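Local coordinates for VP5 (Halorubrum pleomorphic virus 6, PDB 6QGL), which is a viral envelope protein of a haloarchaeal pleomorphic virus and probably mediates fusion of the viral membrane with that of the host cell, at residues D73-T78 / D240-N245; M133-I138 / G162-T167; F181-F186 / Y204-V209; T371-S376 / D406-Y411. All coordinates share one frame; numbering follows the deposited sequence.

How the contacts relate
Contacts 1 to 3 share the helical and sheet-bearing part of the chain, contact 1 closing the loop that holds contacts 2 and 3. Contact 1 is buried helix against helix, joined by two valines and a phenylalanine, with one side-chain hydrogen bond at the margin. Contact 3, also buried, mixes backbone and side-chain hydrogen bonds with apolar contacts, where strand 180-189 meets the end of strand 201-204 and the loop after it. Contact 2 is partly buried: helix 97-140 receives the lead-in to strand 166-174, the neighbour of strand 180-189, and N166 packs on F186. Contact 4 lies at the surface, its centre about 50 Å from that of contact 1, and relies on regular backbone hydrogen bonds.

Contact 1. Residues D73-T78 / D240-N245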
loop_
_atom_site.group_PDB
_atom_site.type_symbol
_atom_site.label_atom_id
_atom_site.label_comp_id
_atom_site.label_asym_id
_atom_site.label_seq_id
_atom_site.Cartn_x
_atom_site.Cartn_y
_atom_site.Cartn_z
ATOM N N ASP A 73 4.041 13.393 -5.439
ATOM C CA ASP A 73 3.947 14.842 -5.664
ATOM C C ASP A 73 3.560 15.533 -4.346
ATOM O O ASP A 73 3.855 16.714 -4.153
ATOM C CB ASP A 73 2.934 15.180 -6.774
ATOM C CG ASP A 73 3.458 15.071 -8.199
ATOM O OD1 ASP A 73 4.690 14.895 -8.376
ATOM O OD2 ASP A 73 2.640 15.175 -9.141
ATOM N N GLY A 74 2.924 14.770 -3.455
ATOM C CA GLY A 74 2.539 15.201 -2.120
ATOM C C GLY A 74 3.728 15.273 -1.181
ATOM O O GLY A 74 3.714 16.057 -0.229
ATOM N N VAL A 75 4.764 14.441 -1.438
ATOM C CA VAL A 75 6.017 14.410 -0.673
ATOM C C VAL A 75 6.758 15.718 -0.972
ATOM O O VAL A 75 7.309 16.329 -0.057
ATOM C CB VAL A 75 6.866 13.146 -0.999
ATOM C CG1 VAL A 75 8.250 13.205 -0.357
ATOM C CG2 VAL A 75 6.140 11.878 -0.573
ATOM N N GLU A 76 6.707 16.162 -2.247
ATOM C CA GLU A 76 7.271 17.413 -2.754
ATOM C C GLU A 76 6.581 18.596 -2.054
ATOM O O GLU A 76 7.263 19.528 -1.632
ATOM C CB GLU A 76 7.080 17.481 -4.282
ATOM C CG GLU A 76 7.865 18.568 -4.996
ATOM C CD GLU A 76 7.679 18.571 -6.501
ATOM O OE1 GLU A 76 6.945 19.451 -7.005
ATOM O OE2 GLU A 76 8.257 17.688 -7.176
ATOM N N HIS A 77 5.237 18.521 -1.896
ATOM C CA HIS A 77 4.401 19.521 -1.225
ATOM C C HIS A 77 4.783 19.620 0.257
ATOM O O HIS A 77 5.001 20.726 0.750
ATOM C CB HIS A 77 2.909 19.167 -1.393
ATOM C CG HIS A 77 1.956 20.199 -0.868
ATOM N ND1 HIS A 77 1.771 21.410 -1.516
ATOM C CD2 HIS A 77 1.137 20.152 0.208
ATOM C CE1 HIS A 77 0.865 22.063 -0.806
ATOM N NE2 HIS A 77 0.453 21.346 0.240
ATOM N N THR A 78 4.901 18.459 0.942
ATOM C CA THR A 78 5.284 18.329 2.356
ATOM C C THR A 78 6.686 18.907 2.578
ATOM O O THR A 78 6.898 19.640 3.548
ATOM C CB THR A 78 5.208 16.847 2.804
ATOM O OG1 THR A 78 3.933 16.307 2.461
ATOM C CG2 THR A 78 5.445 16.663 4.302
ATOM N N ASP A 240 13.992 10.492 -6.122
ATOM C CA ASP A 240 15.123 11.342 -6.509
ATOM C C ASP A 240 14.618 12.603 -7.199
ATOM O O ASP A 240 15.080 13.695 -6.862
ATOM C CB ASP A 240 16.103 10.590 -7.437
ATOM C CG ASP A 240 16.899 9.473 -6.798
ATOM O OD1 ASP A 240 16.943 9.409 -5.563
ATOM O OD2 ASP A 240 17.485 8.665 -7.542
ATOM N N THR A 241 13.650 12.448 -8.134
ATOM C CA THR A 241 13.034 13.541 -8.883
ATOM C C THR A 241 12.407 14.552 -7.925
ATOM O O THR A 241 12.704 15.743 -8.016
ATOM C CB THR A 241 12.005 12.985 -9.902
ATOM O OG1 THR A 241 12.642 12.027 -10.748
ATOM C CG2 THR A 241 11.370 14.075 -10.753
ATOM N N VAL A 242 11.570 14.062 -7.005
ATOM C CA VAL A 242 10.844 14.834 -6.004
ATOM C C VAL A 242 11.793 15.659 -5.127
ATOM O O VAL A 242 11.605 16.869 -5.044
ATOM C CB VAL A 242 9.886 13.910 -5.200
ATOM C CG1 VAL A 242 9.479 14.517 -3.861
ATOM C CG2 VAL A 242 8.657 13.562 -6.029
ATOM N N PHE A 243 12.829 15.041 -4.531
ATOM C CA PHE A 243 13.751 15.781 -3.669
ATOM C C PHE A 243 14.730 16.692 -4.436
ATOM O O PHE A 243 15.209 17.676 -3.862
ATOM C CB PHE A 243 14.473 14.848 -2.703
ATOM C CG PHE A 243 13.551 14.239 -1.670
ATOM C CD1 PHE A 243 12.969 15.024 -0.678
ATOM C CD2 PHE A 243 13.258 12.883 -1.694
ATOM C CE1 PHE A 243 12.114 14.456 0.272
ATOM C CE2 PHE A 243 12.412 12.314 -0.736
ATOM C CZ PHE A 243 11.842 13.103 0.236
ATOM N N GLN A 244 14.966 16.416 -5.736
ATOM C CA GLN A 244 15.796 17.287 -6.568
ATOM C C GLN A 244 15.000 18.562 -6.852
ATOM O O GLN A 244 15.534 19.664 -6.702
ATOM C CB GLN A 244 16.215 16.589 -7.881
ATOM C CG GLN A 244 17.134 17.453 -8.762
ATOM C CD GLN A 244 17.937 16.697 -9.792
ATOM O OE1 GLN A 244 17.797 15.479 -9.983
ATOM N NE2 GLN A 244 18.802 17.420 -10.490
ATOM N N ASN A 245 13.705 18.396 -7.212
ATOM C CA ASN A 245 12.768 19.482 -7.498
ATOM C C ASN A 245 12.567 20.403 -6.297
ATOM O O ASN A 245 12.471 21.609 -6.494
ATOM C CB ASN A 245 11.420 18.939 -7.988
ATOM C CG ASN A 245 11.431 18.273 -9.350
ATOM O OD1 ASN A 245 12.346 18.432 -10.167
ATOM N ND2 ASN A 245 10.393 17.498 -9.622
#
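E76 threads from the apolar seam between helix 73-92 and helix 229-257 out to their polar margin. With CG anti to the backbone N (chi1 -168°), the extended chain carries the carboxylate to N245, which it crosses obliquely. Its CB rests against V242 CG1 at 3.8 Å, CG passes beside the carbonyl O of V242, and the carboxyl carbon CD lies 4.0 Å from N245 CB. At the tip, OE2 accepts a hydrogen bond from N245 ND2, at 3.3 Å and nearly straight. The carboxylate and amide planes stand 83° apart; OE2 lies in the amide plane of N245, and ND2 meets OE2 from above the carboxylate plane. Deeper in, V75 points at helix 229-257. Its CG1, anti to the backbone N, touches V242 CG1 at 3.9 Å and reaches the ring tip of F243 at CZ, 3.6 Å away. Helix 97-140 covers this apolar side, with Y111 on V75 and V115 on F243. The axes of the two short segments approach to 9.0 Å and cross at -27°, the geometry of near-parallel helices packed side by side in a helical bundle, with a buried apolar seam and a polar pair at its edge.

Contact 2. Residues M133-I138 / G162-T167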
loop_
_atom_site.group_PDB
_atom_site.type_symbol
_atom_site.label_atom_id
_atom_site.label_comp_id
_atom_site.label_asym_id
_atom_site.label_seq_id
_atom_site.Cartn_x
_atom_site.Cartn_y
_atom_site.Cartn_z
ATOM N N MET A 133 13.956 -17.588 4.769
ATOM C CA MET A 133 13.142 -18.607 4.099
ATOM C C MET A 133 14.055 -19.618 3.403
ATOM O O MET A 133 13.806 -20.820 3.484
ATOM C CB MET A 133 12.164 -17.966 3.100
ATOM C CG MET A 133 11.052 -17.175 3.763
ATOM S SD MET A 133 9.656 -16.810 2.669
ATOM C CE MET A 133 10.319 -15.462 1.714
ATOM N N THR A 134 15.141 -19.125 2.763
ATOM C CA THR A 134 16.154 -19.939 2.083
ATOM C C THR A 134 16.843 -20.855 3.099
ATOM O O THR A 134 16.955 -22.056 2.847
ATOM C CB THR A 134 17.138 -19.045 1.315
ATOM O OG1 THR A 134 16.409 -18.249 0.384
ATOM C CG2 THR A 134 18.202 -19.839 0.571
ATOM N N GLN A 135 17.256 -20.299 4.260
ATOM C CA GLN A 135 17.901 -21.054 5.337
ATOM C C GLN A 135 17.015 -22.178 5.862
ATOM O O GLN A 135 17.528 -23.257 6.155
ATOM C CB GLN A 135 18.358 -20.134 6.480
ATOM C CG GLN A 135 19.630 -19.332 6.172
ATOM C CD GLN A 135 20.876 -20.169 5.936
ATOM O OE1 GLN A 135 21.071 -21.249 6.510
ATOM N NE2 GLN A 135 21.762 -19.675 5.084
ATOM N N THR A 136 15.685 -21.933 5.946
ATOM C CA THR A 136 14.675 -22.907 6.378
ATOM C C THR A 136 14.631 -24.080 5.392
ATOM O O THR A 136 14.741 -25.223 5.826
ATOM C CB THR A 136 13.317 -22.216 6.602
ATOM O OG1 THR A 136 13.433 -21.331 7.714
ATOM C CG2 THR A 136 12.191 -23.195 6.877
ATOM N N VAL A 137 14.520 -23.793 4.074
ATOM C CA VAL A 137 14.501 -24.787 2.989
ATOM C C VAL A 137 15.767 -25.655 3.038
ATOM O O VAL A 137 15.668 -26.878 2.927
ATOM C CB VAL A 137 14.266 -24.114 1.604
ATOM C CG1 VAL A 137 14.491 -25.081 0.444
ATOM C CG2 VAL A 137 12.873 -23.509 1.525
ATOM N N ILE A 138 16.939 -25.022 3.261
ATOM C CA ILE A 138 18.238 -25.691 3.388
ATOM C C ILE A 138 18.224 -26.667 4.583
ATOM O O ILE A 138 18.728 -27.785 4.461
ATOM C CB ILE A 138 19.394 -24.645 3.466
ATOM C CG1 ILE A 138 19.632 -23.977 2.094
ATOM C CG2 ILE A 138 20.704 -25.255 4.002
ATOM C CD1 ILE A 138 20.385 -22.690 2.147
ATOM N N GLY A 162 24.453 -26.995 2.775
ATOM C CA GLY A 162 24.396 -26.039 3.879
ATOM C C GLY A 162 24.781 -24.618 3.517
ATOM O O GLY A 162 24.856 -23.753 4.397
ATOM N N THR A 163 25.019 -24.367 2.216
ATOM C CA THR A 163 25.399 -23.071 1.653
ATOM C C THR A 163 24.175 -22.439 0.992
ATOM O O THR A 163 23.425 -23.127 0.296
ATOM C CB THR A 163 26.585 -23.269 0.681
ATOM O OG1 THR A 163 27.716 -23.711 1.427
ATOM C CG2 THR A 163 26.957 -22.012 -0.097
ATOM N N SER A 164 23.980 -21.133 1.213
ATOM C CA SER A 164 22.884 -20.387 0.605
ATOM C C SER A 164 23.317 -19.846 -0.763
ATOM O O SER A 164 24.446 -19.354 -0.885
ATOM C CB SER A 164 22.448 -19.237 1.509
ATOM O OG SER A 164 21.410 -18.473 0.914
ATOM N N PRO A 165 22.441 -19.885 -1.797
ATOM C CA PRO A 165 22.824 -19.298 -3.094
ATOM C C PRO A 165 22.796 -17.763 -3.053
ATOM O O PRO A 165 23.257 -17.110 -3.990
ATOM C CB PRO A 165 21.780 -19.868 -4.056
ATOM C CG PRO A 165 20.580 -20.084 -3.222
ATOM C CD PRO A 165 21.059 -20.413 -1.833
ATOM N N ASN A 166 22.256 -17.197 -1.950
ATOM C CA ASN A 166 22.118 -15.763 -1.705
ATOM C C ASN A 166 23.256 -15.187 -0.869
ATOM O O ASN A 166 23.828 -15.873 -0.020
ATOM C CB ASN A 166 20.801 -15.453 -0.985
ATOM C CG ASN A 166 19.559 -16.123 -1.510
ATOM O OD1 ASN A 166 19.331 -16.229 -2.721
ATOM N ND2 ASN A 166 18.709 -16.558 -0.593
ATOM N N THR A 167 23.540 -13.896 -1.088
ATOM C CA THR A 167 24.523 -13.102 -0.358
ATOM C C THR A 167 23.912 -11.712 -0.165
ATOM O O THR A 167 23.527 -11.072 -1.149
ATOM C CB THR A 167 25.877 -13.033 -1.103
ATOM O OG1 THR A 167 26.255 -14.328 -1.571
ATOM C CG2 THR A 167 26.991 -12.454 -0.239
HETATM O O HOH W 1 24.880 -20.132 4.222
#
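S164 OG is held from two directions: the backbone N of N166 donates to it at 3.2 Å, closing an ST turn, and E131 of helix 97-140, one turn before Q135, binds it through OE1. The torsion that sets OG anti to the backbone N (chi1 178°) swings it beside the carbonyl carbon, toward the N-H of N166, and T134 CG2 lies 3.5 Å from the same OG. That methyl also packs on the ring of P165, at CD. Beside it, T134 and N166 meet tip to tip, but the bond from N166 ND2 to T134 OG1, 3.0 Å long, is bent and weak. Each group is better served elsewhere: T134 OG1 binds L130 O within the helix, N166 ND2 binds E131 OE1, and N166 OD1 pairs with H188. A water accepts from both Q135 NE2 and S164 N, bridging helix and loop. Farther along, I138 CD1 lies over the backbone at S164 CA, 3.7 Å away, while I138 CG2 meets G162 CA at 3.8 Å. The contact thus pins the lead-in to strand 166-174 onto helix 97-140, whose M133 and V137 helix 43-66 covers, while strand 180-189 pairs with the segment from P165 onward.

Contact 3. Residues F181-F186 / Y204-V209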
loop_
_atom_site.group_PDB
_atom_site.type_symbol
_atom_site.label_atom_id
_atom_site.label_comp_id
_atom_site.label_asym_id
_atom_site.label_seq_id
_atom_site.Cartn_x
_atom_site.Cartn_y
_atom_site.Cartn_z
ATOM N N PHE A 181 23.581 4.927 5.890
ATOM C CA PHE A 181 22.596 3.861 6.037
ATOM C C PHE A 181 23.069 2.627 5.282
ATOM O O PHE A 181 23.557 2.740 4.154
ATOM C CB PHE A 181 21.202 4.300 5.549
ATOM C CG PHE A 181 20.114 3.267 5.744
ATOM C CD1 PHE A 181 19.485 3.121 6.974
ATOM C CD2 PHE A 181 19.721 2.440 4.699
ATOM C CE1 PHE A 181 18.495 2.152 7.160
ATOM C CE2 PHE A 181 18.740 1.465 4.891
ATOM C CZ PHE A 181 18.123 1.337 6.115
ATOM N N THR A 182 22.919 1.450 5.901
ATOM C CA THR A 182 23.303 0.191 5.278
ATOM C C THR A 182 22.126 -0.386 4.493
ATOM O O THR A 182 21.168 -0.900 5.083
ATOM C CB THR A 182 23.921 -0.786 6.296
ATOM O OG1 THR A 182 25.059 -0.181 6.907
ATOM C CG2 THR A 182 24.340 -2.099 5.661
ATOM N N LEU A 183 22.202 -0.275 3.161
ATOM C CA LEU A 183 21.234 -0.841 2.229
ATOM C C LEU A 183 21.767 -2.223 1.859
ATOM O O LEU A 183 22.967 -2.375 1.616
ATOM C CB LEU A 183 21.097 0.053 0.976
ATOM C CG LEU A 183 20.280 -0.483 -0.214
ATOM C CD1 LEU A 183 18.785 -0.437 0.063
ATOM C CD2 LEU A 183 20.595 0.286 -1.473
ATOM N N LEU A 184 20.894 -3.235 1.859
ATOM C CA LEU A 184 21.324 -4.586 1.519
ATOM C C LEU A 184 21.181 -4.825 0.029
ATOM O O LEU A 184 20.092 -4.669 -0.524
ATOM C CB LEU A 184 20.572 -5.658 2.332
ATOM C CG LEU A 184 20.706 -5.610 3.862
ATOM C CD1 LEU A 184 19.771 -6.595 4.515
ATOM C CD2 LEU A 184 22.138 -5.866 4.318
ATOM N N THR A 185 22.296 -5.144 -0.631
ATOM C CA THR A 185 22.313 -5.466 -2.048
ATOM C C THR A 185 22.144 -6.970 -2.141
ATOM O O THR A 185 22.936 -7.726 -1.568
ATOM C CB THR A 185 23.571 -4.921 -2.729
ATOM O OG1 THR A 185 23.502 -3.500 -2.692
ATOM C CG2 THR A 185 23.702 -5.377 -4.179
ATOM N N PHE A 186 21.081 -7.398 -2.823
ATOM C CA PHE A 186 20.779 -8.809 -2.981
ATOM C C PHE A 186 21.553 -9.432 -4.134
ATOM O O PHE A 186 21.318 -9.086 -5.290
ATOM C CB PHE A 186 19.264 -9.032 -3.147
ATOM C CG PHE A 186 18.908 -10.484 -3.334
ATOM C CD1 PHE A 186 18.819 -11.342 -2.243
ATOM C CD2 PHE A 186 18.700 -11.008 -4.603
ATOM C CE1 PHE A 186 18.524 -12.695 -2.420
ATOM C CE2 PHE A 186 18.420 -12.359 -4.776
ATOM C CZ PHE A 186 18.326 -13.194 -3.685
ATOM N N TYR A 204 21.278 -6.927 -7.372
ATOM C CA TYR A 204 20.532 -5.671 -7.462
ATOM C C TYR A 204 19.990 -5.177 -6.112
ATOM O O TYR A 204 20.093 -5.867 -5.095
ATOM C CB TYR A 204 19.399 -5.781 -8.513
ATOM C CG TYR A 204 18.255 -6.695 -8.130
ATOM C CD1 TYR A 204 18.369 -8.077 -8.249
ATOM C CD2 TYR A 204 17.027 -6.176 -7.728
ATOM C CE1 TYR A 204 17.314 -8.921 -7.914
ATOM C CE2 TYR A 204 15.962 -7.009 -7.399
ATOM C CZ TYR A 204 16.111 -8.380 -7.491
ATOM O OH TYR A 204 15.055 -9.192 -7.164
ATOM N N ASN A 205 19.421 -3.965 -6.127
ATOM C CA ASN A 205 18.792 -3.265 -5.005
ATOM C C ASN A 205 17.819 -2.223 -5.603
ATOM O O ASN A 205 17.789 -2.115 -6.832
ATOM C CB ASN A 205 19.859 -2.617 -4.090
ATOM C CG ASN A 205 20.846 -1.690 -4.760
ATOM O OD1 ASN A 205 20.515 -0.895 -5.642
ATOM N ND2 ASN A 205 22.093 -1.749 -4.326
ATOM N N PRO A 206 17.035 -1.429 -4.823
ATOM C CA PRO A 206 16.142 -0.446 -5.462
ATOM C C PRO A 206 16.849 0.617 -6.318
ATOM O O PRO A 206 16.214 1.185 -7.201
ATOM C CB PRO A 206 15.411 0.193 -4.276
ATOM C CG PRO A 206 15.517 -0.791 -3.179
ATOM C CD PRO A 206 16.876 -1.396 -3.354
ATOM N N LYS A 207 18.153 0.873 -6.074
ATOM C CA LYS A 207 18.932 1.892 -6.793
ATOM C C LYS A 207 19.438 1.461 -8.173
ATOM O O LYS A 207 19.337 2.244 -9.119
ATOM C CB LYS A 207 20.113 2.396 -5.943
ATOM C CG LYS A 207 19.727 3.275 -4.759
ATOM C CD LYS A 207 20.977 3.787 -4.042
ATOM C CE LYS A 207 20.698 4.826 -2.988
ATOM N NZ LYS A 207 20.300 6.128 -3.582
ATOM N N GLU A 208 20.018 0.248 -8.286
ATOM C CA GLU A 208 20.611 -0.242 -9.540
ATOM C C GLU A 208 20.695 -1.764 -9.642
ATOM O O GLU A 208 20.587 -2.461 -8.632
ATOM C CB GLU A 208 22.033 0.347 -9.718
ATOM C CG GLU A 208 23.006 -0.038 -8.608
ATOM C CD GLU A 208 24.482 -0.020 -8.951
ATOM O OE1 GLU A 208 24.838 -0.328 -10.112
ATOM O OE2 GLU A 208 25.289 0.275 -8.040
ATOM N N VAL A 209 20.944 -2.264 -10.870
ATOM C CA VAL A 209 21.192 -3.672 -11.184
ATOM C C VAL A 209 22.704 -3.747 -11.421
ATOM O O VAL A 209 23.202 -3.187 -12.403
ATOM C CB VAL A 209 20.386 -4.185 -12.414
ATOM C CG1 VAL A 209 20.765 -5.618 -12.768
ATOM C CG2 VAL A 209 18.890 -4.090 -12.174
#
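The amide of N205 spends both its ends. ND2 donates to T185 OG1 at 2.8 Å with an N-H...O angle of 154°, and the hydroxyl lies close to the amide plane; T185 OG1 also bonds to T171 OG1 on the adjoining strand, so it is gripped from two sides. In the other direction, N205 OD1 accepts from the backbone N of E208 at 2.9 Å, nearly along the C=O axis, and more weakly from K207 N. This Asx motif, together with the backbone bond from N205 N to E208 O at 3.1 Å, ties the turn into a compact loop. It relies on CG of N205 sitting between the backbone N and the carbonyl carbon (chi1 55°), the crowded position.

The backbone bridge follows the antiparallel hydrogen-bonded pattern. F186 N donates to Y204 O at 2.9 Å, and Y204 N returns a bond to F186 O at 3.0 Å. The two side chains lie side by side, pointing the same way, with F186 CD2 4.2 Å from Y204 CE1; the tyrosine hydroxyl binds M227 O. Apolar contact comes from L183, whose CD1 meets P206 CD tip to tip at 4.0 Å while CD2 crosses N205 at the amide.

Strand 180-189 is an inner strand here, flanked by strand 166-174 and strand 201-204. Helix 97-140 lies along it, with W123 and N124 bonding the backbone of L184, and helix 229-257 meets the loop through W232 against P206.

Contact 4. Residues T371-S376 / D406-Y411; sequences TITITS and DGTWSY
I374 and W409 carry the side-chain part of this strand pair. I374 CG1, in the crowded position between the backbone N and the carbonyl carbon (chi1 60°), rests 3.6 Å from W409 CB, and the indole extends past it so that CE3 comes 3.3 Å from S376 O. On the face that carries T373 and S410, opposite I374 and W409, T373 CG2 touches T408 CB at 3.9 Å, and T371 CG2 meets S410 CB. Behind these stands a regular ladder, part of a small three-stranded antiparallel sheet; T373 and T375 also bond through their backbones to N364 and A362. I372 and Y411 exchange two bonds, I372 N to Y411 O at 2.9 Å and Y411 N to I372 O at 3.0 Å. I374 and W409 do the same, I374 N reaching W409 O at 2.8 Å almost straight, while T373 and S410 between them form a non-hydrogen-bonded pair. The short strands run at 158° to each other. G407 leads into strand 409-412 with a positive phi of 89°. Farther out, strand 402-403 pairs with S410, and N404 binds T408 OG1 through ND2. V386 and V394 pack on I372, I384 and W360 on I374, and the hydroxyl of Y411 is bonded to D416.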
loop_
_atom_site.group_PDB
_atom_site.type_symbol
_atom_site.label_atom_id
_atom_site.label_comp_id
_atom_site.label_asym_id
_atom_site.label_seq_id
_atom_site.Cartn_x
_atom_site.Cartn_y
_atom_site.Cartn_z
ATOM N N THR A 371 -23.678 -31.625 3.471
ATOM C CA THR A 371 -22.551 -30.999 2.769
ATOM C C THR A 371 -23.019 -29.960 1.744
ATOM O O THR A 371 -23.837 -30.267 0.873
ATOM C CB THR A 371 -21.604 -32.059 2.171
ATOM O OG1 THR A 371 -21.450 -33.130 3.101
ATOM C CG2 THR A 371 -20.235 -31.496 1.824
ATOM N N ILE A 372 -22.487 -28.733 1.862
ATOM C CA ILE A 372 -22.745 -27.591 0.976
ATOM C C ILE A 372 -21.499 -27.410 0.096
ATOM O O ILE A 372 -20.389 -27.358 0.625
ATOM C CB ILE A 372 -23.056 -26.302 1.801
ATOM C CG1 ILE A 372 -24.250 -26.508 2.756
ATOM C CG2 ILE A 372 -23.267 -25.080 0.893
ATOM C CD1 ILE A 372 -24.257 -25.578 3.945
ATOM N N THR A 373 -21.678 -27.315 -1.235
ATOM C CA THR A 373 -20.562 -27.142 -2.167
ATOM C C THR A 373 -20.673 -25.825 -2.937
ATOM O O THR A 373 -21.748 -25.484 -3.430
ATOM C CB THR A 373 -20.408 -28.370 -3.092
ATOM O OG1 THR A 373 -20.559 -29.571 -2.332
ATOM C CG2 THR A 373 -19.065 -28.400 -3.816
ATOM N N ILE A 374 -19.547 -25.096 -3.034
ATOM C CA ILE A 374 -19.420 -23.826 -3.761
ATOM C C ILE A 374 -18.465 -24.017 -4.953
ATOM O O ILE A 374 -17.557 -24.846 -4.866
ATOM C CB ILE A 374 -19.043 -22.639 -2.827
ATOM C CG1 ILE A 374 -17.689 -22.869 -2.110
ATOM C CG2 ILE A 374 -20.175 -22.369 -1.822
ATOM C CD1 ILE A 374 -17.063 -21.652 -1.434
ATOM N N THR A 375 -18.688 -23.293 -6.070
ATOM C CA THR A 375 -17.891 -23.453 -7.297
ATOM C C THR A 375 -16.813 -22.358 -7.502
ATOM O O THR A 375 -16.238 -22.258 -8.592
ATOM C CB THR A 375 -18.809 -23.588 -8.529
ATOM O OG1 THR A 375 -19.534 -22.374 -8.723
ATOM C CG2 THR A 375 -19.769 -24.764 -8.429
ATOM N N SER A 376 -16.522 -21.567 -6.456
ATOM C CA SER A 376 -15.506 -20.509 -6.482
ATOM C C SER A 376 -14.818 -20.395 -5.126
ATOM O O SER A 376 -15.372 -20.850 -4.125
ATOM C CB SER A 376 -16.120 -19.171 -6.887
ATOM O OG SER A 376 -16.309 -19.102 -8.290
ATOM N N ASP A 406 -11.002 -29.694 -7.182
ATOM C CA ASP A 406 -11.828 -29.840 -8.381
ATOM C C ASP A 406 -12.295 -28.454 -8.873
ATOM O O ASP A 406 -13.012 -28.344 -9.870
ATOM C CB ASP A 406 -13.048 -30.720 -8.026
ATOM C CG ASP A 406 -13.933 -31.161 -9.182
ATOM O OD1 ASP A 406 -13.523 -30.991 -10.349
ATOM O OD2 ASP A 406 -15.030 -31.700 -8.917
ATOM N N GLY A 407 -11.861 -27.412 -8.171
ATOM C CA GLY A 407 -12.276 -26.041 -8.429
ATOM C C GLY A 407 -13.526 -25.751 -7.621
ATOM O O GLY A 407 -14.200 -24.739 -7.837
ATOM N N THR A 408 -13.836 -26.672 -6.681
ATOM C CA THR A 408 -14.980 -26.648 -5.774
ATOM C C THR A 408 -14.527 -26.757 -4.315
ATOM O O THR A 408 -13.553 -27.452 -4.019
ATOM C CB THR A 408 -15.965 -27.792 -6.099
ATOM O OG1 THR A 408 -15.291 -29.050 -6.005
ATOM C CG2 THR A 408 -16.622 -27.644 -7.468
ATOM N N TRP A 409 -15.248 -26.073 -3.411
ATOM C CA TRP A 409 -15.003 -26.083 -1.967
ATOM C C TRP A 409 -16.257 -26.583 -1.256
ATOM O O TRP A 409 -17.365 -26.240 -1.671
ATOM C CB TRP A 409 -14.629 -24.682 -1.459
ATOM C CG TRP A 409 -13.236 -24.246 -1.800
ATOM C CD1 TRP A 409 -12.166 -24.203 -0.958
ATOM C CD2 TRP A 409 -12.776 -23.750 -3.063
ATOM N NE1 TRP A 409 -11.056 -23.737 -1.626
ATOM C CE2 TRP A 409 -11.404 -23.447 -2.920
ATOM C CE3 TRP A 409 -13.391 -23.529 -4.309
ATOM C CZ2 TRP A 409 -10.633 -22.946 -3.976
ATOM C CZ3 TRP A 409 -12.622 -23.055 -5.360
ATOM C CH2 TRP A 409 -11.262 -22.762 -5.189
ATOM N N SER A 410 -16.091 -27.391 -0.193
ATOM C CA SER A 410 -17.231 -27.925 0.551
ATOM C C SER A 410 -17.119 -27.755 2.072
ATOM O O SER A 410 -16.015 -27.648 2.606
ATOM C CB SER A 410 -17.492 -29.385 0.179
ATOM O OG SER A 410 -16.659 -30.291 0.884
ATOM N N TYR A 411 -18.279 -27.733 2.756
ATOM C CA TYR A 411 -18.410 -27.628 4.212
ATOM C C TYR A 411 -19.530 -28.562 4.688
ATOM O O TYR A 411 -20.570 -28.646 4.033
ATOM C CB TYR A 411 -18.670 -26.166 4.654
ATOM C CG TYR A 411 -18.976 -26.012 6.131
ATOM C CD1 TYR A 411 -17.957 -26.020 7.080
ATOM C CD2 TYR A 411 -20.287 -25.882 6.583
ATOM C CE1 TYR A 411 -18.234 -25.910 8.442
ATOM C CE2 TYR A 411 -20.576 -25.768 7.942
ATOM C CZ TYR A 411 -19.546 -25.784 8.868
ATOM O OH TYR A 411 -19.831 -25.673 10.208
#